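Local structure of heat shock protein, putative (Plasmodium falciparum, 1Y6Z) at residues I160-D165 with E171-V176; D230-L235 with F241-L246. The protein is the middle domain of an Hsp90-family chaperone that probably uses ATP to help fold client proteins. One frame throughout, in Å; residues are numbered along the deposited sequence.

Both contacts lie in the later part of this Hsp90 middle domain, one after the other along the chain, with centres about 12 Å apart. Interaction 1 closes the turn from helix 145-164 to the short helix 169-173, its centre about 7 Å from that of the chain. Interaction 2, centred about 17 Å from the chain centre, packs helix 237-249 on strand 231-234 of the small, mostly parallel sheet. The two meet on the face between helices 145-164 and 237-249, where Val162 CG1 lies 3.9 Å from Leu246 CD2 and Val163 lies against Phe241, Cys242 and Ser245. Helix 237-249 therefore ties the helical part of the domain to its small alpha/beta part.

Interaction 1. Residues I160-D165 with E171-V176; sequences IGVVED and EIASLV
At the short connection between helix 145-164 and helix 169-173, Val162 packs against the second helix and the turn that follows it, while Ile172 reaches back to the first. One methyl, Val162 CG2, does most of the work. It rests on the backbone at Ala173, 3.6 Å from Ala173 N, with Ile172 CG2 at 3.8 Å and Val176 CG1 at 3.9 Å from it. The other methyl, CG1, is anti to the backbone N (chi1 171°) and faces helix 237-249. The CA atoms of Val162 and Ala173 come within 5.7 Å, a close approach consistent with the small side chain of Ala173.

Toward Gly161 and Asp165, the CD1 of Ile172 is anti to its CA (chi2 177°), which carries it to the Gly161 backbone, 3.8 Å from Gly161 C. The same methyl touches Asp165 CB at 4.0 Å, the two side chains crossing at about a right angle. Asp165 is the first residue to leave the helix. Its carboxylate is buried but well matched: OD1 accepts from the backbone N of Asn168 within the turn, and OD2 accepts from the indole NE1 of Trp93, whose side chain also lies on Ile172. Just past Ala173, Ser174 OG donates to Glu171 O at 2.6 Å.

Across the interface, then, the grip is apolar and depends on fit; the polar bonds of Asp165 lie alongside it, fixing the turn and probably steadying its negative charge.

Interaction 2. Residues D230-L235 with F241-L246; sequences DVLFSL and FCLSSL
Leu232 and Leu243 start from similar torsions, each with CG anti to its carbonyl carbon (chi1 -49° and -73°), which turns their branched ends toward each other from strand and helix. The side chains meet at a slant, Leu232 CD1 lying 4.2 Å from Leu243 CD2. The second methyl of Leu243, CD1, goes to the next inward-facing strand residue and sits 4.0 Å from Ser234 CB. One leucine of the helix thus spans two alternate residues of strand 231-234, while Phe233 between them points to the other face of the sheet.

Ser234 offers Leu243 its CB and turns its oxygen elsewhere: OG hydrogen-bonds to OE2 of Glu240, near the start of helix 237-249.

The contact belongs to a beta-alpha-beta crossover. From strand 231-234 the chain enters helix 237-249 and returns as strand 256-258, parallel to the first, with strand 204-208 between them in the sheet; on the other side of strand 231-234, Val231 and Phe233 pair with Ile181 and Tyr179. Leu243 also touches Tyr206 of the central strand, and Leu232 touches Leu190 and Tyr193 of helix 190-195, which helps close this hydrophobic layer.

With 124 Å² buried and methyl contacts at ordinary van der Waals distances, this is modest apolar packing of helix on sheet, and the Ser234-Glu240 bond adds a polar tie beside it.

Interaction 1. Residues I160-D165 with E171-V176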
loop_
_atom_site.group_PDB
_atom_site.type_symbol
_atom_site.label_atom_id
_atom_site.label_comp_id
_atom_site.label_asym_id
_atom_site.label_seq_id
_atom_site.Cartn_x
_atom_site.Cartn_y
_atom_site.Cartn_z
ATOM N N ILE B 160 -18.376 2.234 5.069
ATOM C CA ILE B 160 -18.280 2.739 6.465
ATOM C C ILE B 160 -16.818 3.013 6.852
ATOM O O ILE B 160 -16.532 4.016 7.505
ATOM C CB ILE B 160 -18.966 1.791 7.454
ATOM C CG1 ILE B 160 -20.487 1.867 7.284
ATOM C CG2 ILE B 160 -18.595 2.117 8.959
ATOM C CD1 ILE B 160 -21.122 0.548 7.652
ATOM N N GLY B 161 -15.905 2.134 6.441
ATOM C CA GLY B 161 -14.471 2.385 6.652
ATOM C C GLY B 161 -13.991 3.738 6.109
ATOM O O GLY B 161 -13.222 4.452 6.783
ATOM N N VAL B 162 -14.429 4.059 4.896
ATOM C CA VAL B 162 -14.159 5.376 4.253
ATOM C C VAL B 162 -14.640 6.557 5.145
ATOM O O VAL B 162 -13.928 7.592 5.289
ATOM C CB VAL B 162 -14.811 5.478 2.847
ATOM C CG1 VAL B 162 -14.702 6.928 2.303
ATOM C CG2 VAL B 162 -14.209 4.450 1.861
ATOM N N VAL B 163 -15.846 6.415 5.706
ATOM C CA VAL B 163 -16.402 7.393 6.677
ATOM C C VAL B 163 -15.583 7.418 7.967
ATOM O O VAL B 163 -15.157 8.496 8.455
ATOM C CB VAL B 163 -17.912 7.047 7.003
ATOM C CG1 VAL B 163 -18.548 8.049 8.007
ATOM C CG2 VAL B 163 -18.723 6.974 5.732
ATOM N N GLU B 164 -15.319 6.221 8.531
ATOM C CA GLU B 164 -14.827 6.114 9.927
ATOM C C GLU B 164 -13.362 5.889 10.174
ATOM O O GLU B 164 -12.877 6.119 11.274
ATOM C CB GLU B 164 -15.620 5.048 10.706
ATOM C CG GLU B 164 -17.091 5.306 10.676
ATOM C CD GLU B 164 -17.904 4.341 11.477
ATOM O OE1 GLU B 164 -17.352 3.339 12.006
ATOM O OE2 GLU B 164 -19.130 4.561 11.522
ATOM N N ASP B 165 -12.628 5.464 9.171
ATOM C CA ASP B 165 -11.250 5.088 9.429
ATOM C C ASP B 165 -10.347 6.176 8.786
ATOM O O ASP B 165 -9.846 6.022 7.665
ATOM C CB ASP B 165 -10.965 3.647 8.933
ATOM C CG ASP B 165 -9.499 3.221 9.153
ATOM O OD1 ASP B 165 -8.655 4.113 9.366
ATOM O OD2 ASP B 165 -9.182 2.022 9.100
ATOM N N GLU B 171 -6.926 4.463 0.999
ATOM C CA GLU B 171 -6.769 3.093 0.538
ATOM C C GLU B 171 -8.117 2.357 0.477
ATOM O O GLU B 171 -8.403 1.604 -0.484
ATOM C CB GLU B 171 -5.817 2.337 1.461
ATOM C CG GLU B 171 -4.370 2.595 1.176
ATOM C CD GLU B 171 -3.560 1.398 1.634
ATOM O OE1 GLU B 171 -3.365 1.327 2.866
ATOM O OE2 GLU B 171 -3.206 0.513 0.782
ATOM N N ILE B 172 -8.946 2.605 1.471
ATOM C CA ILE B 172 -10.258 1.927 1.492
ATOM C C ILE B 172 -11.113 2.483 0.350
ATOM O O ILE B 172 -11.840 1.733 -0.289
ATOM C CB ILE B 172 -10.966 2.082 2.829
ATOM C CG1 ILE B 172 -10.047 1.658 4.006
ATOM C CG2 ILE B 172 -12.328 1.285 2.815
ATOM C CD1 ILE B 172 -10.711 1.863 5.404
ATOM N N ALA B 173 -11.072 3.805 0.183
ATOM C CA ALA B 173 -11.811 4.544 -0.858
ATOM C C ALA B 173 -11.496 4.005 -2.257
ATOM O O ALA B 173 -12.386 3.925 -3.124
ATOM C CB ALA B 173 -11.473 6.064 -0.754
ATOM N N SER B 174 -10.246 3.601 -2.464
ATOM C CA SER B 174 -9.804 3.040 -3.733
ATOM C C SER B 174 -10.470 1.700 -4.091
ATOM O O SER B 174 -10.399 1.253 -5.259
ATOM C CB SER B 174 -8.259 2.934 -3.751
ATOM O OG SER B 174 -7.777 1.861 -3.005
ATOM N N LEU B 175 -11.143 1.073 -3.114
ATOM C CA LEU B 175 -11.752 -0.280 -3.275
ATOM C C LEU B 175 -13.250 -0.249 -3.554
ATOM O O LEU B 175 -13.759 -1.202 -4.100
ATOM C CB LEU B 175 -11.529 -1.182 -2.018
ATOM C CG LEU B 175 -10.032 -1.393 -1.605
ATOM C CD1 LEU B 175 -9.795 -2.077 -0.225
ATOM C CD2 LEU B 175 -9.366 -2.162 -2.771
ATOM N N VAL B 176 -13.928 0.810 -3.095
ATOM C CA VAL B 176 -15.405 0.892 -3.115
ATOM C C VAL B 176 -15.835 1.133 -4.601
ATOM O O VAL B 176 -15.040 1.666 -5.374
ATOM C CB VAL B 176 -15.956 1.990 -2.150
ATOM C CG1 VAL B 176 -15.555 1.804 -0.677
ATOM C CG2 VAL B 176 -15.519 3.375 -2.588
#

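Interaction 2. Residues D230-L235 with F241-L246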
loop_
_atom_site.group_PDB
_atom_site.type_symbol
_atom_site.label_atom_id
_atom_site.label_comp_id
_atom_site.label_asym_id
_atom_site.label_seq_id
_atom_site.Cartn_x
_atom_site.Cartn_y
_atom_site.Cartn_z
ATOM N N ASP B 230 -19.282 11.895 -16.479
ATOM C CA ASP B 230 -19.924 10.817 -15.728
ATOM C C ASP B 230 -20.300 11.306 -14.342
ATOM O O ASP B 230 -19.686 12.236 -13.807
ATOM C CB ASP B 230 -19.054 9.537 -15.674
ATOM C CG ASP B 230 -19.872 8.275 -15.300
ATOM O OD1 ASP B 230 -21.113 8.324 -15.327
ATOM O OD2 ASP B 230 -19.258 7.216 -15.009
ATOM N N VAL B 231 -21.313 10.659 -13.764
ATOM C CA VAL B 231 -21.776 10.927 -12.425
ATOM C C VAL B 231 -22.067 9.588 -11.754
ATOM O O VAL B 231 -22.792 8.749 -12.280
ATOM C CB VAL B 231 -23.087 11.746 -12.415
ATOM C CG1 VAL B 231 -23.624 11.938 -10.996
ATOM C CG2 VAL B 231 -22.843 13.106 -13.013
ATOM N N LEU B 232 -21.521 9.417 -10.556
ATOM C CA LEU B 232 -21.793 8.200 -9.775
ATOM C C LEU B 232 -23.145 8.284 -9.099
ATOM O O LEU B 232 -23.598 9.376 -8.755
ATOM C CB LEU B 232 -20.764 8.054 -8.657
ATOM C CG LEU B 232 -19.325 8.221 -9.115
ATOM C CD1 LEU B 232 -18.460 8.490 -7.838
ATOM C CD2 LEU B 232 -18.975 6.976 -9.916
ATOM N N PHE B 233 -23.745 7.127 -8.844
ATOM C CA PHE B 233 -25.013 7.083 -8.119
ATOM C C PHE B 233 -24.864 6.678 -6.642
ATOM O O PHE B 233 -24.254 5.649 -6.329
ATOM C CB PHE B 233 -25.960 6.100 -8.814
ATOM C CG PHE B 233 -26.253 6.423 -10.273
ATOM C CD1 PHE B 233 -26.520 5.398 -11.173
ATOM C CD2 PHE B 233 -26.262 7.743 -10.739
ATOM C CE1 PHE B 233 -26.802 5.685 -12.527
ATOM C CE2 PHE B 233 -26.529 8.042 -12.098
ATOM C CZ PHE B 233 -26.792 7.030 -12.975
ATOM N N SER B 234 -25.411 7.506 -5.755
ATOM C CA SER B 234 -25.645 7.162 -4.355
ATOM C C SER B 234 -27.084 6.596 -4.207
ATOM O O SER B 234 -28.081 7.225 -4.579
ATOM C CB SER B 234 -25.375 8.368 -3.454
ATOM O OG SER B 234 -25.843 8.169 -2.129
ATOM N N LEU B 235 -27.182 5.365 -3.734
ATOM C CA LEU B 235 -28.481 4.727 -3.617
ATOM C C LEU B 235 -28.823 4.405 -2.155
ATOM O O LEU B 235 -29.924 3.966 -1.856
ATOM C CB LEU B 235 -28.558 3.504 -4.524
ATOM C CG LEU B 235 -28.100 3.626 -5.995
ATOM C CD1 LEU B 235 -28.116 2.291 -6.692
ATOM C CD2 LEU B 235 -28.898 4.645 -6.841
ATOM N N PHE B 241 -23.318 8.579 2.889
ATOM C CA PHE B 241 -22.271 8.979 3.847
ATOM C C PHE B 241 -20.876 8.720 3.327
ATOM O O PHE B 241 -19.938 9.409 3.736
ATOM C CB PHE B 241 -22.396 8.288 5.199
ATOM C CG PHE B 241 -23.478 8.855 6.063
ATOM C CD1 PHE B 241 -23.366 10.148 6.585
ATOM C CD2 PHE B 241 -24.619 8.102 6.346
ATOM C CE1 PHE B 241 -24.382 10.702 7.378
ATOM C CE2 PHE B 241 -25.645 8.635 7.152
ATOM C CZ PHE B 241 -25.523 9.946 7.668
ATOM N N CYS B 242 -20.728 7.688 2.505
ATOM C CA CYS B 242 -19.407 7.350 1.981
ATOM C C CYS B 242 -18.955 8.492 1.079
ATOM O O CYS B 242 -17.887 9.096 1.263
ATOM C CB CYS B 242 -19.442 6.048 1.183
ATOM S SG CYS B 242 -17.832 5.639 0.348
ATOM N N LEU B 243 -19.803 8.760 0.101
ATOM C CA LEU B 243 -19.523 9.831 -0.885
ATOM C C LEU B 243 -19.334 11.207 -0.250
ATOM O O LEU B 243 -18.390 11.880 -0.592
ATOM C CB LEU B 243 -20.544 9.829 -2.017
ATOM C CG LEU B 243 -20.262 8.621 -2.901
ATOM C CD1 LEU B 243 -21.439 8.218 -3.782
ATOM C CD2 LEU B 243 -19.027 8.946 -3.733
ATOM N N SER B 244 -20.156 11.568 0.729
ATOM C CA SER B 244 -19.981 12.845 1.463
ATOM C C SER B 244 -18.704 12.968 2.299
ATOM O O SER B 244 -18.221 14.071 2.570
ATOM C CB SER B 244 -21.183 13.087 2.370
ATOM O OG SER B 244 -20.688 13.483 3.652
ATOM N N SER B 245 -18.148 11.842 2.757
ATOM C CA SER B 245 -16.861 11.907 3.460
ATOM C C SER B 245 -15.690 12.200 2.526
ATOM O O SER B 245 -14.670 12.734 2.943
ATOM C CB SER B 245 -16.582 10.587 4.192
ATOM O OG SER B 245 -17.594 10.368 5.142
ATOM N N LEU B 246 -15.825 11.810 1.264
ATOM C CA LEU B 246 -14.807 12.130 0.277
ATOM C C LEU B 246 -14.952 13.603 -0.074
ATOM O O LEU B 246 -13.971 14.263 -0.414
ATOM C CB LEU B 246 -14.970 11.243 -0.945
ATOM C CG LEU B 246 -14.715 9.753 -0.642
ATOM C CD1 LEU B 246 -15.102 8.922 -1.828
ATOM C CD2 LEU B 246 -13.285 9.516 -0.244
#